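Side-chain contacts in putative extracellular solute-binding protein (Bordetella bronchiseptica, PDB 4P56), which probably delivers substrates to a TRAP transporter as its periplasmic solute-binding protein and binds mandelate in its pocket: residues 89-92 with 93-96; 189-192 with 193-196. All coordinates share one frame; numbering follows the deposited sequence.

Interaction 1: residues 89-92 with 93-96; sequences FVSH and AYYP. With RMN ((R)-mandelic acid), chain D.
Ser91 lies under the ring of Tyr94: its CB sits 3.5 Å from the ring centroid and only 3° off the normal, a CH-pi contact with one face. The turn is closed by Tyr94 N, which donates to Ser91 O (3.0 Å). With chi1 at 170°, opposite its backbone N, the Ser91 hydroxyl reaches Ala93 N, OG to N 3.1 Å, and also bonds to Asp236, which is itself hydrogen-bonded to the mandelate. Tyr95 comes to the same carbonyl from another direction, with CE2 at the ring edge 3.1 Å from Ser91 O. Farther out its side chain crosses that of Val90 at about a right angle, OH lying 3.5 Å from Val90 CG1. A water accepts from Ser91 N and donates to Tyr95 OH, which is also hydrogen-bonded to Ala74. The far end of the Tyr94 ring meets the ligand, OH donating to O12 of the (R)-mandelate carboxylate at 2.7 Å with that oxygen near the ring plane. A type I beta turn and an ST turn, both begun by Ser91, thus end strand 87-91 and place a tyrosine in the mandelate pocket.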
loop_
_atom_site.group_PDB
_atom_site.type_symbol
_atom_site.label_atom_id
_atom_site.label_comp_id
_atom_site.label_asym_id
_atom_site.label_seq_id
_atom_site.Cartn_x
_atom_site.Cartn_y
_atom_site.Cartn_z
ATOM N N PHE A 89 -8.564 -6.987 2.859
ATOM C CA PHE A 89 -7.340 -6.450 2.246
ATOM C C PHE A 89 -6.173 -6.615 3.207
ATOM O O PHE A 89 -6.352 -6.566 4.431
ATOM C CB PHE A 89 -7.508 -4.979 1.878
ATOM C CG PHE A 89 -7.864 -4.108 3.041
ATOM C CD1 PHE A 89 -9.165 -4.038 3.507
ATOM C CD2 PHE A 89 -6.892 -3.360 3.674
ATOM C CE1 PHE A 89 -9.504 -3.237 4.602
ATOM C CE2 PHE A 89 -7.225 -2.547 4.776
ATOM C CZ PHE A 89 -8.518 -2.478 5.221
ATOM N N VAL A 90 -4.983 -6.839 2.659
ATOM C CA VAL A 90 -3.810 -7.051 3.498
ATOM C C VAL A 90 -2.682 -6.215 2.947
ATOM O O VAL A 90 -2.587 -6.038 1.737
ATOM C CB VAL A 90 -3.372 -8.544 3.513
ATOM C CG1 VAL A 90 -4.413 -9.413 4.188
ATOM C CG2 VAL A 90 -3.088 -9.044 2.104
ATOM N N SER A 91 -1.830 -5.706 3.831
ATOM C CA SER A 91 -0.676 -4.966 3.375
ATOM C C SER A 91 0.512 -5.903 3.193
ATOM O O SER A 91 0.864 -6.633 4.091
ATOM C CB SER A 91 -0.263 -3.862 4.347
ATOM O OG SER A 91 1.009 -3.353 3.932
ATOM N N HIS A 92 1.144 -5.808 2.036
ATOM C CA HIS A 92 2.293 -6.634 1.732
ATOM C C HIS A 92 3.461 -6.340 2.643
ATOM O O HIS A 92 4.325 -7.187 2.840
ATOM C CB HIS A 92 2.665 -6.440 0.278
ATOM C CG HIS A 92 1.703 -7.121 -0.620
ATOM N ND1 HIS A 92 1.197 -6.546 -1.766
ATOM C CD2 HIS A 92 1.163 -8.351 -0.545
ATOM C CE1 HIS A 92 0.360 -7.385 -2.344
ATOM N NE2 HIS A 92 0.327 -8.497 -1.624
ATOM N N ALA A 93 3.451 -5.159 3.235
ATOM C CA ALA A 93 4.467 -4.792 4.216
ATOM C C ALA A 93 4.374 -5.567 5.538
ATOM O O ALA A 93 5.334 -5.602 6.306
ATOM C CB ALA A 93 4.394 -3.259 4.504
ATOM N N TYR A 94 3.225 -6.145 5.842
ATOM C CA TYR A 94 2.984 -6.658 7.180
ATOM C C TYR A 94 3.459 -8.109 7.343
ATOM O O TYR A 94 3.273 -8.682 8.406
ATOM C CB TYR A 94 1.498 -6.555 7.497
ATOM C CG TYR A 94 1.028 -5.133 7.634
ATOM C CD1 TYR A 94 1.927 -4.042 7.472
ATOM C CD2 TYR A 94 -0.292 -4.855 7.932
ATOM C CE1 TYR A 94 1.469 -2.734 7.589
ATOM C CE2 TYR A 94 -0.745 -3.538 8.060
ATOM C CZ TYR A 94 0.140 -2.499 7.871
ATOM O OH TYR A 94 -0.377 -1.245 8.028
ATOM N N TYR A 95 4.053 -8.682 6.299
ATOM C CA TYR A 95 4.489 -10.105 6.332
ATOM C C TYR A 95 5.943 -10.280 5.930
ATOM O O TYR A 95 6.243 -10.632 4.799
ATOM C CB TYR A 95 3.588 -10.964 5.430
ATOM C CG TYR A 95 2.147 -10.690 5.718
ATOM C CD1 TYR A 95 1.472 -11.435 6.657
ATOM C CD2 TYR A 95 1.470 -9.677 5.061
ATOM C CE1 TYR A 95 0.122 -11.166 6.956
ATOM C CE2 TYR A 95 0.141 -9.397 5.336
ATOM C CZ TYR A 95 -0.521 -10.148 6.270
ATOM O OH TYR A 95 -1.831 -9.857 6.554
ATOM N N PRO A 96 6.851 -10.062 6.873
ATOM C CA PRO A 96 8.298 -10.126 6.614
ATOM C C PRO A 96 8.664 -11.409 5.923
ATOM O O PRO A 96 8.329 -12.469 6.468
ATOM C CB PRO A 96 8.906 -10.111 8.010
ATOM C CG PRO A 96 7.907 -9.425 8.837
ATOM C CD PRO A 96 6.561 -9.836 8.287
HETATM C C1 RMN D . -0.595 1.802 5.146
HETATM C C2 RMN D . -1.790 1.181 5.475
HETATM C C3 RMN D . -2.972 1.899 5.511
HETATM C C4 RMN D . -2.969 3.260 5.259
HETATM C C5 RMN D . -1.771 3.893 4.940
HETATM C C6 RMN D . -0.597 3.159 4.883
HETATM C C7 RMN D . 0.691 1.021 5.125
HETATM C C10 RMN D . 1.493 1.386 6.337
HETATM O O8 RMN D . 1.488 1.327 4.045
HETATM O O11 RMN D . 2.324 2.359 6.331
HETATM O O12 RMN D . 1.298 0.749 7.415
HETATM O O HOH W 1 -2.544 -7.101 6.528
HETATM O O HOH W 2 6.930 -7.398 3.890
#

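Interaction 2: residues 189-192 with 193-196; sequences AKPA and PESY. With RMN ((R)-mandelic acid), chain D.
From Pro191 to Ser195 the backbone winds through two overlapping type I turns, Glu194 N donating to Pro191 O (3.0 Å) and Ser195 N to Ala192 O (2.9 Å). Ala192 O is gripped twice, since Ser195 OG donates to it as well, at 3.0 Å. The hydroxyl, placed between its backbone N and carbonyl carbon (chi1 65°), comes in almost head-on to the carbonyl (C=O...OG angle 163°), whereas the amide of the same residue arrives from above the carbonyl plane. Both residues are buried, and the bond gives the serine hydroxyl an acceptor within its own turn. On the outer side, Glu194 runs alongside the Pro191 ring, pointing the same way, and brings OE2 to 3.5 Å from Pro191 CD. Its carboxylate also faces the methylenes of Lys190, with OE1 3.8 Å from Lys190 CD. The lysine chain bends at chi2 (-70°) and carries its ammonium off, leaving NZ 5.2 Å from Glu194 OE1, so the opposite charges are close without forming a salt bridge. Ala192 CB lies 3.4 Å from Pro193 CD, a closeness that comes largely with the Ala-Pro linkage, while Pro191 CB meets the same Pro193 CD at 3.9 Å. On the inner side, Ala192 belongs to the mandelate pocket, and its methyl group packs on Phe209 and Phe217. The segment leads from strand 186-189, the edge strand next to 168-171, into helix 195-200, whose Ser195 rests against Phe209 of strand 206-210.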
loop_
_atom_site.group_PDB
_atom_site.type_symbol
_atom_site.label_atom_id
_atom_site.label_comp_id
_atom_site.label_asym_id
_atom_site.label_seq_id
_atom_site.Cartn_x
_atom_site.Cartn_y
_atom_site.Cartn_z
ATOM N N ALA A 189 8.529 -1.114 12.836
ATOM C CA ALA A 189 7.529 -1.762 11.965
ATOM C C ALA A 189 6.309 -2.165 12.752
ATOM O O ALA A 189 6.342 -3.146 13.498
ATOM C CB ALA A 189 8.156 -2.989 11.238
ATOM N N LYS A 190 5.228 -1.403 12.577
ATOM C CA LYS A 190 3.939 -1.692 13.193
ATOM C C LYS A 190 2.832 -1.274 12.214
ATOM O O LYS A 190 3.026 -0.383 11.379
ATOM C CB LYS A 190 3.770 -0.943 14.520
ATOM C CG LYS A 190 4.794 -1.291 15.595
ATOM C CD LYS A 190 4.575 -2.694 16.128
ATOM C CE LYS A 190 5.368 -2.959 17.392
ATOM N NZ LYS A 190 5.477 -4.423 17.618
ATOM N N PRO A 191 1.655 -1.908 12.318
ATOM C CA PRO A 191 0.568 -1.579 11.399
ATOM C C PRO A 191 0.132 -0.127 11.545
ATOM O O PRO A 191 0.288 0.447 12.616
ATOM C CB PRO A 191 -0.562 -2.513 11.835
ATOM C CG PRO A 191 0.094 -3.603 12.559
ATOM C CD PRO A 191 1.328 -3.054 13.184
ATOM N N ALA A 192 -0.432 0.424 10.477
ATOM C CA ALA A 192 -0.831 1.833 10.419
ATOM C C ALA A 192 -1.628 2.344 11.631
ATOM O O ALA A 192 -1.316 3.410 12.150
ATOM C CB ALA A 192 -1.604 2.082 9.162
ATOM N N PRO A 193 -2.636 1.603 12.086
ATOM C CA PRO A 193 -3.413 2.162 13.206
ATOM C C PRO A 193 -2.609 2.405 14.483
ATOM O O PRO A 193 -3.124 3.076 15.378
ATOM C CB PRO A 193 -4.465 1.086 13.478
ATOM C CG PRO A 193 -4.577 0.327 12.192
ATOM C CD PRO A 193 -3.176 0.319 11.636
ATOM N N GLU A 194 -1.396 1.867 14.591
ATOM C CA GLU A 194 -0.598 2.128 15.774
ATOM C C GLU A 194 0.117 3.487 15.735
ATOM O O GLU A 194 0.753 3.880 16.717
ATOM C CB GLU A 194 0.421 1.012 16.031
ATOM C CG GLU A 194 -0.210 -0.328 16.364
ATOM C CD GLU A 194 0.763 -1.326 16.961
ATOM O OE1 GLU A 194 1.631 -0.930 17.768
ATOM O OE2 GLU A 194 0.647 -2.522 16.619
ATOM N N SER A 195 0.028 4.194 14.610
ATOM C CA SER A 195 0.852 5.378 14.397
ATOM C C SER A 195 0.503 6.514 15.385
ATOM O O SER A 195 1.383 7.189 15.913
ATOM C CB SER A 195 0.760 5.832 12.917
ATOM O OG SER A 195 -0.557 6.269 12.573
ATOM N N TYR A 196 -0.776 6.695 15.678
ATOM C CA TYR A 196 -1.179 7.771 16.572
ATOM C C TYR A 196 -0.628 7.537 17.977
ATOM O O TYR A 196 -0.032 8.439 18.593
ATOM C CB TYR A 196 -2.713 7.926 16.605
ATOM C CG TYR A 196 -3.090 9.056 17.525
ATOM C CD1 TYR A 196 -3.166 10.359 17.054
ATOM C CD2 TYR A 196 -3.289 8.834 18.890
ATOM C CE1 TYR A 196 -3.475 11.418 17.911
ATOM C CE2 TYR A 196 -3.583 9.881 19.743
ATOM C CZ TYR A 196 -3.674 11.165 19.248
ATOM O OH TYR A 196 -3.971 12.199 20.098
HETATM C C1 RMN D . -0.595 1.802 5.146
HETATM C C2 RMN D . -1.790 1.181 5.475
HETATM C C3 RMN D . -2.972 1.899 5.511
HETATM C C4 RMN D . -2.969 3.260 5.259
HETATM C C5 RMN D . -1.771 3.893 4.940
HETATM C C6 RMN D . -0.597 3.159 4.883
HETATM C C7 RMN D . 0.691 1.021 5.125
HETATM C C10 RMN D . 1.493 1.386 6.337
HETATM O O8 RMN D . 1.488 1.327 4.045
HETATM O O11 RMN D . 2.324 2.359 6.331
HETATM O O12 RMN D . 1.298 0.749 7.415
#

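Overall arrangement
Interactions 1 and 2, their centres about 13 Å apart, meet at the bound (R)-mandelate. One comes at the end of strand 87-91 in the three-stranded antiparallel sheet, the other between strand 186-189 of the mixed six-stranded sheet and helix 195-200. They touch directly: Tyr94 OH lies 3.0 Å from Ala192 N, a probable hydrogen bond, and 3.5 Å from Pro191 CA. The tyrosine hydroxyl thus probably joins the ligand carboxylate to the 189-192 backbone. Arg170 makes a second such link, bonding mandelate and Lys190 O, while Asp236 bonds both mandelate and Ser91. This fits a TRAP binding protein that holds a carboxylate ligand between its two lobes.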